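Local coordinates for protein MerB2 (Bacillus megaterium, PDB 5C17) that probably cleaves the carbon-mercury bond of organomercurials, as an alkylmercury lyase of the MerB family, and binds the mercury (II) ion through a pair of cysteines, at residues A[27-32]-A[77-82]; A[100-105]-A[163-168]; A[110-115]-A[203-208]; A[121-126]-A[169-174]; A[146-151]-A[189-194]. All blocks are in the same frame, centred on the assembly; numbering follows the deposited sequence.

Contact 1 (A[27-32]-A[77-82]); sequences RTIFFS and VGALGL
Phe30 and Ile29 of helix 22-34 meet Ala79, Leu80 and Leu82 in a buried contact crossed by no hydrogen bond. The apolar part has two sites. At the first, the CG2 branch of Ile29 butts against the methyl of Ala79, with Ile29 CG2 to Ala79 CB at 3.6 Å. At the second, the Phe30 side chain crosses those of Leu80 and Leu82 at about a right angle. CG of Phe30 stands anti to the backbone N (chi1 -177°), and the CD1-CE1 side of the ring does the touching: Phe30 CD1 is 4.0 Å from Leu80 CB, and Phe30 CE1 is 4.0 Å from Leu82 CB.

The chain there makes a type I' turn from Ala79 to Leu82, the tight reversal of a beta hairpin, closed by Leu82 N to Ala79 O and Ala79 N to Leu82 O hydrogen bonds. Gly81 takes the turn's third position at positive phi, readily adopted by glycine.

Among the polar atoms, Ala79 O sits at the ring edge, in plane, 3.5 Å from Phe30 CD1, while also accepting the turn bond from Leu82 N. Leu109 and Leu113 of helix 103-113 press on Phe30 as well, and Leu44 of helix 41-48 packs on Ile29.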
# COMPACT_ATOMS: atom_id res chain seq x y z
N ARG A 27 3.32 1.86 -13.25
CA ARG A 27 2.75 3.21 -13.30
C ARG A 27 1.38 3.20 -13.95
O ARG A 27 0.42 3.79 -13.47
CB ARG A 27 3.65 4.16 -14.09
CG ARG A 27 4.95 4.53 -13.38
CD ARG A 27 5.82 5.44 -14.27
NE ARG A 27 5.14 6.70 -14.56
CZ ARG A 27 5.12 7.74 -13.75
NH1 ARG A 27 5.78 7.72 -12.59
NH2 ARG A 27 4.41 8.79 -14.08
N THR A 28 1.30 2.51 -15.09
CA THR A 28 0.08 2.49 -15.85
C THR A 28 -1.05 1.88 -15.02
O THR A 28 -2.18 2.40 -14.98
CB THR A 28 0.29 1.75 -17.19
OG1 THR A 28 1.36 2.39 -17.91
CG2 THR A 28 -0.96 1.81 -18.02
N ILE A 29 -0.75 0.80 -14.32
CA ILE A 29 -1.77 0.15 -13.49
C ILE A 29 -2.17 1.06 -12.32
O ILE A 29 -3.35 1.34 -12.08
CB ILE A 29 -1.27 -1.19 -12.93
CG1 ILE A 29 -1.01 -2.19 -14.07
CG2 ILE A 29 -2.30 -1.77 -11.96
CD1 ILE A 29 -0.25 -3.47 -13.64
N PHE A 30 -1.16 1.53 -11.60
CA PHE A 30 -1.34 2.30 -10.36
C PHE A 30 -2.17 3.55 -10.61
O PHE A 30 -3.13 3.82 -9.88
CB PHE A 30 0.04 2.64 -9.81
CG PHE A 30 0.04 3.37 -8.49
CD1 PHE A 30 -0.27 2.72 -7.30
CD2 PHE A 30 0.41 4.70 -8.43
CE1 PHE A 30 -0.23 3.39 -6.08
CE2 PHE A 30 0.47 5.38 -7.22
CZ PHE A 30 0.15 4.73 -6.05
N PHE A 31 -1.83 4.32 -11.64
CA PHE A 31 -2.56 5.55 -11.87
C PHE A 31 -3.98 5.28 -12.44
O PHE A 31 -4.88 6.10 -12.25
CB PHE A 31 -1.71 6.51 -12.72
CG PHE A 31 -0.45 6.98 -11.99
CD1 PHE A 31 -0.54 7.69 -10.80
CD2 PHE A 31 0.82 6.67 -12.48
CE1 PHE A 31 0.60 8.10 -10.13
CE2 PHE A 31 1.96 7.09 -11.81
CZ PHE A 31 1.85 7.79 -10.63
N SER A 32 -4.20 4.13 -13.07
CA SER A 32 -5.56 3.74 -13.47
C SER A 32 -6.41 3.41 -12.23
O SER A 32 -7.56 3.84 -12.13
CB SER A 32 -5.50 2.55 -14.42
OG SER A 32 -6.79 2.21 -14.89
N VAL A 77 -7.20 -5.03 -10.06
CA VAL A 77 -8.01 -4.12 -9.24
C VAL A 77 -7.23 -3.47 -8.11
O VAL A 77 -7.77 -2.67 -7.35
CB VAL A 77 -9.24 -4.85 -8.65
CG1 VAL A 77 -10.20 -5.25 -9.78
CG2 VAL A 77 -8.83 -6.08 -7.82
N GLY A 78 -5.95 -3.80 -7.99
CA GLY A 78 -5.13 -3.19 -6.96
C GLY A 78 -3.67 -3.23 -7.34
O GLY A 78 -3.24 -4.13 -8.07
N ALA A 79 -2.91 -2.24 -6.86
CA ALA A 79 -1.48 -2.20 -7.13
C ALA A 79 -0.78 -1.36 -6.07
O ALA A 79 -1.27 -0.29 -5.72
CB ALA A 79 -1.20 -1.61 -8.50
N LEU A 80 0.34 -1.86 -5.56
CA LEU A 80 1.24 -1.08 -4.71
C LEU A 80 0.50 -0.46 -3.53
O LEU A 80 0.80 0.68 -3.15
CB LEU A 80 1.97 -0.01 -5.52
CG LEU A 80 2.75 -0.54 -6.73
CD1 LEU A 80 3.39 0.58 -7.46
CD2 LEU A 80 3.80 -1.57 -6.37
N GLY A 81 -0.44 -1.21 -2.96
CA GLY A 81 -1.15 -0.78 -1.75
C GLY A 81 -2.51 -0.14 -1.99
O GLY A 81 -3.28 0.03 -1.06
N LEU A 82 -2.79 0.24 -3.23
CA LEU A 82 -4.01 0.95 -3.58
C LEU A 82 -4.99 -0.03 -4.25
O LEU A 82 -4.59 -0.80 -5.11
CB LEU A 82 -3.66 2.07 -4.56
CG LEU A 82 -4.80 3.00 -4.97
CD1 LEU A 82 -5.36 3.78 -3.79
CD2 LEU A 82 -4.32 3.95 -6.07

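Contact 2 (A[100-105]-A[163-168]); sequences AWCAIS and GTCKQI. With HG (mercury (II) ion), chain B; DTV ((2S,3S)-1,4-dimercaptobutane-2,3-diol), chain D.
The mercury site of MerB2 is built here, where Cys102 and Cys165 bring their sulfurs to one metal ion. Cys102 SG and Cys165 SG each lie 2.4 Å from the mercury (II) ion. Sulfur S4 of the bound dithiol, at 2.6 Å from the metal, and a water complete four ligands; the same water donates a hydrogen bond to Ser105 OG in the conformer modelled here. SG of Cys102 sits between its backbone N and carbonyl carbon (chi1 73°), and from the N-cap position it also accepts a capping bond from Ser105 N at 3.5 Å, nearly straight at 163°.

SG of Cys165 approaches the edge of the Trp101 ring, 5.3 Å from the centroid of its six-membered ring, a sulfur-aromatic contact. Ile168 packs on the Cys102 sulfur and on Ile104 with both CG2 and CD1: Ile168 CG2 is 3.9 Å from Cys102 SG and equally close to Ile104 CG1, and Ile168 CD1 is 3.9 Å from Ile104 CD1, the two isoleucines crossing at about a right angle. A second water joins the backbones, accepting from Ala103 N and donating to Ile168 O. Thr164 lines the dithiol with CB and CG2.

Around this site, strand 148-151 lies against Ala103 and Ile104 through Ile149, while Trp160 and Ala161 of helix 160-164 lean on Trp101.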
# COMPACT_ATOMS: atom_id res chain seq x y z
N ALA A 100 -7.00 0.77 0.86
CA ALA A 100 -5.57 0.51 0.97
C ALA A 100 -5.32 -0.87 1.55
O ALA A 100 -6.09 -1.35 2.40
CB ALA A 100 -4.90 1.56 1.84
N TRP A 101 -4.20 -1.48 1.16
CA TRP A 101 -3.88 -2.83 1.62
C TRP A 101 -3.49 -2.90 3.10
O TRP A 101 -3.61 -3.96 3.70
CB TRP A 101 -2.77 -3.45 0.78
CG TRP A 101 -3.17 -3.74 -0.63
CD1 TRP A 101 -4.42 -3.74 -1.16
CD2 TRP A 101 -2.28 -4.08 -1.70
NE1 TRP A 101 -4.37 -4.05 -2.50
CE2 TRP A 101 -3.07 -4.28 -2.85
CE3 TRP A 101 -0.90 -4.26 -1.79
CZ2 TRP A 101 -2.51 -4.60 -4.07
CZ3 TRP A 101 -0.35 -4.59 -3.01
CH2 TRP A 101 -1.16 -4.76 -4.13
N CYS A 102 -2.99 -1.81 3.67
CA CYS A 102 -2.58 -1.80 5.07
C CYS A 102 -2.53 -0.37 5.60
O CYS A 102 -2.70 0.60 4.86
CB CYS A 102 -1.21 -2.47 5.24
SG CYS A 102 0.17 -1.46 4.64
N ALA A 103 -2.26 -0.27 6.89
CA ALA A 103 -2.19 1.03 7.57
C ALA A 103 -1.14 1.94 6.97
O ALA A 103 -1.35 3.14 6.81
CB ALA A 103 -1.91 0.81 9.03
N ILE A 104 0.03 1.40 6.66
CA ILE A 104 1.08 2.24 6.09
C ILE A 104 0.61 2.81 4.75
O ILE A 104 0.81 4.00 4.48
CB ILE A 104 2.40 1.49 5.94
CG1 ILE A 104 2.99 1.18 7.32
CG2 ILE A 104 3.38 2.32 5.12
CD1 ILE A 104 4.21 0.28 7.28
N SER A 105 -0.00 1.97 3.92
CA SER A 105 -0.46 2.38 2.60
C SER A 105 -1.43 3.55 2.69
O SER A 105 -1.42 4.44 1.85
CB SER A 105 -1.11 1.21 1.85
OG SER A 105 -0.17 0.18 1.58
N GLY A 163 0.69 -10.96 1.95
CA GLY A 163 1.87 -11.35 2.71
C GLY A 163 2.19 -10.29 3.75
O GLY A 163 1.56 -10.23 4.80
N THR A 164 3.15 -9.43 3.45
CA THR A 164 3.61 -8.45 4.41
C THR A 164 2.49 -7.48 4.81
O THR A 164 2.40 -7.09 5.97
CB THR A 164 4.82 -7.72 3.85
OG1 THR A 164 5.84 -8.68 3.58
CG2 THR A 164 5.35 -6.67 4.82
N CYS A 165 1.62 -7.11 3.88
CA CYS A 165 0.56 -6.15 4.20
C CYS A 165 -0.38 -6.70 5.28
O CYS A 165 -0.94 -5.93 6.06
CB CYS A 165 -0.22 -5.71 2.95
SG CYS A 165 0.75 -4.68 1.82
N LYS A 166 -0.54 -8.02 5.34
CA LYS A 166 -1.39 -8.65 6.36
C LYS A 166 -0.74 -8.65 7.75
O LYS A 166 -1.40 -8.96 8.74
CB LYS A 166 -1.75 -10.09 5.98
CG LYS A 166 -2.66 -10.23 4.77
CD LYS A 166 -2.88 -11.72 4.37
CE LYS A 166 -3.66 -12.53 5.42
NZ LYS A 166 -3.87 -13.93 4.97
N GLN A 167 0.54 -8.30 7.82
CA GLN A 167 1.28 -8.26 9.09
C GLN A 167 1.42 -6.85 9.67
O GLN A 167 1.95 -6.69 10.76
CB GLN A 167 2.67 -8.86 8.88
CG GLN A 167 2.68 -10.32 8.43
CD GLN A 167 4.07 -10.78 8.07
OE1 GLN A 167 4.35 -11.11 6.92
NE2 GLN A 167 4.97 -10.78 9.05
N ILE A 168 0.93 -5.85 8.94
CA ILE A 168 0.99 -4.46 9.33
C ILE A 168 -0.40 -4.07 9.83
O ILE A 168 -1.35 -4.45 9.25
CB ILE A 168 1.41 -3.60 8.13
CG1 ILE A 168 2.86 -3.92 7.72
CG2 ILE A 168 1.13 -2.12 8.36
CD1 ILE A 168 3.24 -3.43 6.35
HG HG B . 1.19 -2.54 2.79
S1 DTV D . 7.54 -6.03 1.68
C1 DTV D . 6.74 -4.44 1.89
C2 DTV D . 5.37 -4.36 1.23
O2 DTV D . 4.48 -5.23 1.87
C3 DTV D . 4.76 -2.96 1.25
O3 DTV D . 5.58 -2.08 0.50
C4 DTV D . 4.57 -2.39 2.65
S4 DTV D . 3.35 -1.09 2.70
O HOH W 1 -3.06 -2.54 8.31
O HOH W 2 1.48 -1.95 0.42

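Contact 3 (A[110-115]-A[203-208]); sequences STALVA and ELKKFL
Lys205 reaches from helix 194-207 to the C-terminal turn of helix 103-113, supplying the polar part of this surface contact. NZ gives a weak hydrogen bond to Thr111 O, 2.9 Å away. That carbonyl is already taken by Val114 N, which bonds back to it within the last turn, so the ammonium is a second donor on one oxygen. A positive group beside carbonyls at a helix C-terminus would be expected to be favourable, since the helix dipole is negative at that end. The Thr111 hydroxyl is hydrogen-bonded to Leu198 O instead.

The aliphatic stem of Lys205 does most of the covering. CG stands anti to the carbonyl carbon (chi1 -83°) and comes 3.6 Å from Ala112 CA, and the chain is bent at chi3 (147°) on its way to Thr111. Further out, Lys205 CE is 3.9 Å from Val114 CG2, the Val114 and Lys205 side chains crossing at about a right angle. Beside the stem, Ala112 CB meets Leu204 CD2 at 3.8 Å; the small side chain is consistent with the close approach of the helices, Ala112 CA and Lys205 CA being 5.3 Å apart.

Val114 has positive phi (53°), with Val114 N bonded to Thr111 O and Ala115 N to Ser110 O: the Schellman motif that commonly ends an alpha helix, here overlaid by a lysine from a neighbouring helix.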
# COMPACT_ATOMS: atom_id res chain seq x y z
N SER A 110 -1.23 8.92 0.30
CA SER A 110 -1.54 10.34 0.30
C SER A 110 -0.37 11.13 -0.26
O SER A 110 -0.52 11.99 -1.13
CB SER A 110 -1.87 10.81 1.73
OG SER A 110 -2.07 12.22 1.77
N THR A 111 0.82 10.81 0.24
CA THR A 111 2.04 11.46 -0.20
C THR A 111 2.34 11.13 -1.64
O THR A 111 2.62 12.01 -2.45
CB THR A 111 3.20 11.03 0.70
OG1 THR A 111 2.87 11.41 2.04
CG2 THR A 111 4.51 11.68 0.27
N ALA A 112 2.26 9.85 -1.99
CA ALA A 112 2.63 9.42 -3.34
C ALA A 112 1.71 10.01 -4.40
O ALA A 112 2.15 10.37 -5.49
CB ALA A 112 2.64 7.90 -3.42
N LEU A 113 0.42 10.10 -4.09
CA LEU A 113 -0.58 10.60 -5.04
C LEU A 113 -0.78 12.11 -4.95
O LEU A 113 -1.54 12.68 -5.74
CB LEU A 113 -1.91 9.88 -4.83
CG LEU A 113 -1.91 8.39 -5.13
CD1 LEU A 113 -3.20 7.74 -4.66
CD2 LEU A 113 -1.71 8.17 -6.63
N VAL A 114 -0.05 12.74 -4.03
CA VAL A 114 -0.13 14.19 -3.81
C VAL A 114 -1.57 14.63 -3.59
O VAL A 114 -2.11 15.46 -4.35
CB VAL A 114 0.47 14.98 -4.98
CG1 VAL A 114 0.76 16.42 -4.53
CG2 VAL A 114 1.74 14.30 -5.50
N ALA A 115 -2.20 14.07 -2.58
CA ALA A 115 -3.63 14.20 -2.41
C ALA A 115 -4.02 14.19 -0.95
O ALA A 115 -3.60 13.32 -0.21
CB ALA A 115 -4.33 13.06 -3.12
N GLU A 203 9.48 7.49 -0.86
CA GLU A 203 10.21 6.38 -1.42
C GLU A 203 9.35 5.63 -2.45
O GLU A 203 9.86 5.14 -3.45
CB GLU A 203 10.70 5.46 -0.30
CG GLU A 203 11.97 5.97 0.41
CD GLU A 203 11.73 7.08 1.43
OE1 GLU A 203 12.73 7.71 1.84
OE2 GLU A 203 10.58 7.31 1.85
N LEU A 204 8.04 5.57 -2.22
CA LEU A 204 7.16 4.98 -3.22
C LEU A 204 7.19 5.81 -4.51
O LEU A 204 7.23 5.27 -5.60
CB LEU A 204 5.74 4.89 -2.69
CG LEU A 204 4.71 4.27 -3.64
CD1 LEU A 204 5.14 2.89 -4.08
CD2 LEU A 204 3.36 4.21 -2.96
N LYS A 205 7.17 7.13 -4.38
CA LYS A 205 7.27 8.01 -5.54
C LYS A 205 8.57 7.79 -6.32
O LYS A 205 8.56 7.74 -7.55
CB LYS A 205 7.21 9.46 -5.14
CG LYS A 205 5.86 10.02 -4.93
CD LYS A 205 5.98 11.28 -4.09
CE LYS A 205 4.97 12.35 -4.42
NZ LYS A 205 5.02 13.44 -3.37
N LYS A 206 9.67 7.66 -5.59
CA LYS A 206 10.96 7.40 -6.22
C LYS A 206 10.92 6.05 -6.95
O LYS A 206 11.42 5.94 -8.06
CB LYS A 206 12.07 7.42 -5.17
CG LYS A 206 13.44 7.08 -5.72
CD LYS A 206 14.01 8.20 -6.55
CE LYS A 206 15.48 7.93 -6.88
NZ LYS A 206 16.36 8.20 -5.70
N PHE A 207 10.34 5.03 -6.32
CA PHE A 207 10.23 3.71 -6.93
C PHE A 207 9.48 3.75 -8.27
O PHE A 207 9.85 3.05 -9.21
CB PHE A 207 9.52 2.78 -5.95
CG PHE A 207 9.21 1.42 -6.49
CD1 PHE A 207 10.22 0.49 -6.72
CD2 PHE A 207 7.91 1.06 -6.75
CE1 PHE A 207 9.91 -0.78 -7.23
CE2 PHE A 207 7.59 -0.19 -7.25
CZ PHE A 207 8.59 -1.12 -7.48
N LEU A 208 8.43 4.56 -8.33
CA LEU A 208 7.63 4.69 -9.55
C LEU A 208 8.24 5.65 -10.59
O LEU A 208 7.69 5.78 -11.67
CB LEU A 208 6.22 5.16 -9.20
CG LEU A 208 5.32 4.08 -8.60
CD1 LEU A 208 4.16 4.71 -7.86
CD2 LEU A 208 4.80 3.17 -9.71

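Contact 4 (A[121-126]-A[169-174]); sequences SRCAYT and HYFSSV
Cys123 has SG anti to its backbone N (chi1 177°), which carries the sulfur to Ser172 N, and Phe171, with CG anti to the carbonyl carbon (chi1 -72°), has its CD1-CE1 side near Ala124 and Tyr125. Ser172 N gives Cys123 SG a hydrogen bond of 3.2 Å at 159°. Thr126 N adds another to the same sulfur, 3.4 Å long and nearly straight, and Tyr125 N a weak one. The sulfur also lies obliquely beside the Phe171 ring, 5.3 Å from its centroid.

The backbones are joined once directly, by Ala124 N to Tyr170 O at 3.0 Å, and once through a water that donates to Arg122 O and accepts from Tyr170 N. Ala124 CB touches two aromatic residues, 3.7 Å from both His169 CB and Phe171 CE1. On the other flank, Ser121 OG stands at the edge of the Tyr170 ring, 3.4 Å from CD2, while its hydroxyl is held by Asn89 and the tyrosine OH by Thr106.

The contact joins the end of strand 117-122, in the eight-strand sheet, to strand 169-171 at one margin of the three-strand sheet; Trp180 of helix 174-183 meets both the His169 and Phe171 rings. With three N-H groups, one of them weakly, directed at it, the buried Cys123 sulfur ties its own turn to the chain just after strand 169-171, and such donors would be expected to stabilise negative charge on it.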
# COMPACT_ATOMS: atom_id res chain seq x y z
N SER A 121 -10.33 3.26 9.38
CA SER A 121 -9.78 1.93 9.59
C SER A 121 -10.22 1.40 10.95
O SER A 121 -11.17 1.92 11.53
CB SER A 121 -8.26 1.96 9.45
OG SER A 121 -7.70 0.66 9.44
N ARG A 122 -9.52 0.39 11.44
CA ARG A 122 -9.88 -0.30 12.68
C ARG A 122 -8.63 -0.61 13.48
O ARG A 122 -7.61 -0.95 12.92
CB ARG A 122 -10.59 -1.63 12.39
CG ARG A 122 -11.94 -1.49 11.72
CD ARG A 122 -13.00 -1.11 12.70
NE ARG A 122 -14.26 -0.78 12.05
CZ ARG A 122 -15.36 -0.41 12.69
NH1 ARG A 122 -15.37 -0.39 14.02
NH2 ARG A 122 -16.45 -0.08 12.03
N CYS A 123 -8.74 -0.53 14.80
CA CYS A 123 -7.69 -1.03 15.67
C CYS A 123 -7.65 -2.54 15.57
O CYS A 123 -8.67 -3.21 15.77
CB CYS A 123 -7.93 -0.64 17.13
SG CYS A 123 -6.71 -1.29 18.29
N ALA A 124 -6.48 -3.10 15.25
CA ALA A 124 -6.34 -4.54 15.10
C ALA A 124 -6.54 -5.28 16.42
O ALA A 124 -6.75 -6.49 16.42
CB ALA A 124 -4.99 -4.89 14.51
N TYR A 125 -6.47 -4.58 17.54
CA TYR A 125 -6.74 -5.20 18.83
C TYR A 125 -8.20 -5.02 19.25
O TYR A 125 -8.93 -5.99 19.39
CB TYR A 125 -5.80 -4.71 19.92
CG TYR A 125 -5.91 -5.56 21.17
CD1 TYR A 125 -5.58 -6.92 21.14
CD2 TYR A 125 -6.34 -5.03 22.36
CE1 TYR A 125 -5.69 -7.71 22.25
CE2 TYR A 125 -6.45 -5.83 23.51
CZ TYR A 125 -6.10 -7.16 23.45
OH TYR A 125 -6.22 -7.96 24.57
N THR A 126 -8.64 -3.78 19.44
CA THR A 126 -9.95 -3.56 20.03
C THR A 126 -11.11 -3.59 19.06
O THR A 126 -12.25 -3.71 19.49
CB THR A 126 -10.04 -2.21 20.73
OG1 THR A 126 -10.09 -1.19 19.73
CG2 THR A 126 -8.88 -1.98 21.70
N HIS A 169 -0.43 -3.31 10.91
CA HIS A 169 -1.67 -2.94 11.55
C HIS A 169 -1.68 -1.53 12.12
O HIS A 169 -0.68 -0.94 12.43
CB HIS A 169 -1.91 -3.88 12.75
CG HIS A 169 -1.80 -5.33 12.43
ND1 HIS A 169 -2.67 -5.97 11.59
CD2 HIS A 169 -0.94 -6.26 12.87
CE1 HIS A 169 -2.32 -7.23 11.50
NE2 HIS A 169 -1.27 -7.42 12.26
N TYR A 170 -2.89 -1.01 12.22
CA TYR A 170 -3.20 0.18 13.01
C TYR A 170 -3.54 -0.35 14.41
O TYR A 170 -4.19 -1.33 14.57
CB TYR A 170 -4.42 0.96 12.52
CG TYR A 170 -4.16 2.12 11.55
CD1 TYR A 170 -3.37 3.20 11.89
CD2 TYR A 170 -4.77 2.15 10.32
CE1 TYR A 170 -3.20 4.24 11.04
CE2 TYR A 170 -4.57 3.19 9.45
CZ TYR A 170 -3.77 4.24 9.82
OH TYR A 170 -3.54 5.31 9.02
N PHE A 171 -3.08 0.38 15.41
CA PHE A 171 -3.45 0.17 16.80
C PHE A 171 -3.94 1.50 17.38
O PHE A 171 -3.40 2.56 17.12
CB PHE A 171 -2.35 -0.45 17.68
CG PHE A 171 -2.11 -1.90 17.39
CD1 PHE A 171 -3.04 -2.85 17.73
CD2 PHE A 171 -0.97 -2.32 16.70
CE1 PHE A 171 -2.86 -4.16 17.41
CE2 PHE A 171 -0.77 -3.66 16.40
CZ PHE A 171 -1.73 -4.57 16.76
N SER A 172 -4.96 1.43 18.22
CA SER A 172 -5.53 2.61 18.84
C SER A 172 -4.59 3.30 19.82
O SER A 172 -4.78 4.46 20.12
CB SER A 172 -6.81 2.20 19.58
OG SER A 172 -6.60 1.06 20.38
N SER A 173 -3.59 2.57 20.32
CA SER A 173 -2.59 3.09 21.23
C SER A 173 -1.44 2.11 21.30
O SER A 173 -1.59 0.94 20.94
CB SER A 173 -3.15 3.28 22.64
OG SER A 173 -3.43 2.02 23.22
N VAL A 174 -0.31 2.57 21.82
CA VAL A 174 0.81 1.66 22.07
C VAL A 174 0.41 0.63 23.15
O VAL A 174 0.80 -0.53 23.07
CB VAL A 174 2.08 2.42 22.50
CG1 VAL A 174 3.19 1.43 22.90
CG2 VAL A 174 2.56 3.34 21.36
O HOH W 3 -5.49 -2.36 11.60

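Contact 5 (A[146-151]-A[189-194]); sequences STVIWT and GEIMTL
Trp150 lays one ring face over the backbone of Gly189 and Glu190: Gly189 CA stands 3.2 Å above the plane toward the rim, its nearest ring atom being Trp150 CZ2 at 3.3 Å. CG of Trp150 is anti to the backbone N (chi1 171°), and the indole extends across to the neighbouring strand. Gly189, with no side chain, permits this close approach. Ile191 CD1 comes instead to the ring edge, 4.0 Å from Trp150 CE3.

Strands 148-151 and 190-192 run antiparallel within the three-strand sheet, of which 148-151 is the middle member. Ile149 and Met192 form a hydrogen-bonded pair, Ile149 N to Met192 O (3.1 Å) and Met192 N to Ile149 O (2.8 Å). Trp150 and Ile191 are the non-hydrogen-bonded pair between them and Thr151-Glu190, which is linked by its own two bonds. A water carries the connection past the strand end, donating to Thr147 O and accepting from Leu194 N.

On the face bearing Ile149, Thr151 and Met192, the Ile149 and Met192 side chains lie side by side, Ile149 CG2 to Met192 CG 3.9 Å, and Met192 SD lies 4.0 Å from Thr151 CG2. Ile149 CD1 reaches Leu194 CD2 at 3.8 Å. Ala103 and Ile104 of helix 103-113 and Ala197 and Phe200 of helix 194-207 pack on this face; Trp180 meets Trp150 edge-to-face on the other. The pairing thus rests on four backbone bonds between the two strands, while the side chains on both faces contribute mostly apolar contacts that join the sheet to the flanking helices.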
# COMPACT_ATOMS: atom_id res chain seq x y z
N SER A 146 -4.03 8.69 20.07
CA SER A 146 -2.88 7.83 20.33
C SER A 146 -2.60 6.76 19.25
O SER A 146 -1.76 5.88 19.44
CB SER A 146 -3.08 7.13 21.68
OG SER A 146 -4.38 6.57 21.75
N THR A 147 -3.28 6.86 18.11
CA THR A 147 -3.14 5.89 17.04
C THR A 147 -1.69 5.77 16.57
O THR A 147 -1.00 6.78 16.37
CB THR A 147 -4.06 6.27 15.87
OG1 THR A 147 -5.42 6.15 16.28
CG2 THR A 147 -3.86 5.36 14.67
N VAL A 148 -1.26 4.54 16.38
CA VAL A 148 0.08 4.21 15.91
C VAL A 148 -0.02 3.05 14.92
O VAL A 148 -1.09 2.47 14.74
CB VAL A 148 1.03 3.84 17.07
CG1 VAL A 148 1.33 5.06 17.94
CG2 VAL A 148 0.42 2.70 17.89
N ILE A 149 1.10 2.74 14.27
CA ILE A 149 1.18 1.65 13.32
C ILE A 149 2.20 0.61 13.79
O ILE A 149 3.25 0.97 14.34
CB ILE A 149 1.57 2.18 11.94
CG1 ILE A 149 0.39 2.96 11.36
CG2 ILE A 149 2.02 1.06 10.98
CD1 ILE A 149 0.70 3.74 10.08
N TRP A 150 1.87 -0.66 13.59
CA TRP A 150 2.78 -1.76 13.81
C TRP A 150 3.28 -2.22 12.45
O TRP A 150 2.48 -2.53 11.57
CB TRP A 150 2.04 -2.90 14.49
CG TRP A 150 2.79 -4.17 14.60
CD1 TRP A 150 2.70 -5.25 13.77
CD2 TRP A 150 3.73 -4.53 15.60
NE1 TRP A 150 3.53 -6.24 14.18
CE2 TRP A 150 4.17 -5.83 15.32
CE3 TRP A 150 4.25 -3.87 16.72
CZ2 TRP A 150 5.11 -6.49 16.10
CZ3 TRP A 150 5.17 -4.53 17.50
CH2 TRP A 150 5.60 -5.83 17.19
N THR A 151 4.60 -2.25 12.29
CA THR A 151 5.23 -2.65 11.05
C THR A 151 6.20 -3.80 11.29
O THR A 151 6.59 -4.07 12.43
CB THR A 151 5.95 -1.46 10.39
OG1 THR A 151 6.35 -1.83 9.07
CG2 THR A 151 7.14 -1.02 11.19
N GLY A 189 8.32 -7.15 15.19
CA GLY A 189 7.99 -5.91 14.52
C GLY A 189 8.23 -4.74 15.45
O GLY A 189 8.89 -4.89 16.49
N GLU A 190 7.71 -3.58 15.08
CA GLU A 190 7.89 -2.40 15.90
C GLU A 190 6.83 -1.35 15.58
O GLU A 190 6.16 -1.40 14.55
CB GLU A 190 9.28 -1.81 15.74
CG GLU A 190 9.59 -1.24 14.39
CD GLU A 190 11.04 -0.78 14.30
OE1 GLU A 190 11.28 0.45 14.23
OE2 GLU A 190 11.94 -1.64 14.31
N ILE A 191 6.70 -0.41 16.50
CA ILE A 191 5.78 0.70 16.36
C ILE A 191 6.44 1.79 15.56
O ILE A 191 7.62 2.10 15.76
CB ILE A 191 5.40 1.23 17.75
CG1 ILE A 191 4.68 0.16 18.56
CG2 ILE A 191 4.55 2.49 17.66
CD1 ILE A 191 3.33 -0.21 18.06
N MET A 192 5.66 2.39 14.67
CA MET A 192 6.10 3.61 13.98
C MET A 192 4.94 4.61 14.03
O MET A 192 3.80 4.26 14.33
CB MET A 192 6.55 3.33 12.55
CG MET A 192 5.46 2.75 11.67
SD MET A 192 5.86 2.50 9.90
CE MET A 192 6.06 4.17 9.33
N THR A 193 5.26 5.86 13.74
CA THR A 193 4.30 6.92 13.87
C THR A 193 3.60 7.18 12.55
O THR A 193 4.06 6.78 11.47
CB THR A 193 4.98 8.23 14.30
OG1 THR A 193 5.84 8.67 13.25
CG2 THR A 193 5.78 8.04 15.60
N LEU A 194 2.49 7.90 12.64
CA LEU A 194 1.76 8.26 11.44
C LEU A 194 2.56 9.23 10.57
O LEU A 194 2.53 9.12 9.34
CB LEU A 194 0.41 8.88 11.81
CG LEU A 194 -0.48 8.05 12.73
CD1 LEU A 194 -1.88 8.62 12.78
CD2 LEU A 194 -0.50 6.58 12.36
O HOH W 4 1.77 8.05 15.64

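Overall arrangement
Contacts 1 and 2 are buried, contacts 4 and 5 partly so, and contact 3 lies at the surface. Contact 1 is apolar; its turn hands on to contact 2 through a Gly81 O to Trp101 N backbone bond, while Phe30 and Leu80 also pack against contact 3's Leu113 and Leu208. Helix 103-113 serves contacts 2 and 3 at its two ends: metal-binding sulfur at the start, lysine at the finish. Contacts 4 and 5 share the three-strand sheet, through His169 O to Trp150 N, but one adds a sulfur acceptor to a single direct backbone bond, and the other is regular strand pairing. Ile104 and Ile168 of contact 2 touch contact 5, placing that sheet beside the mercury site.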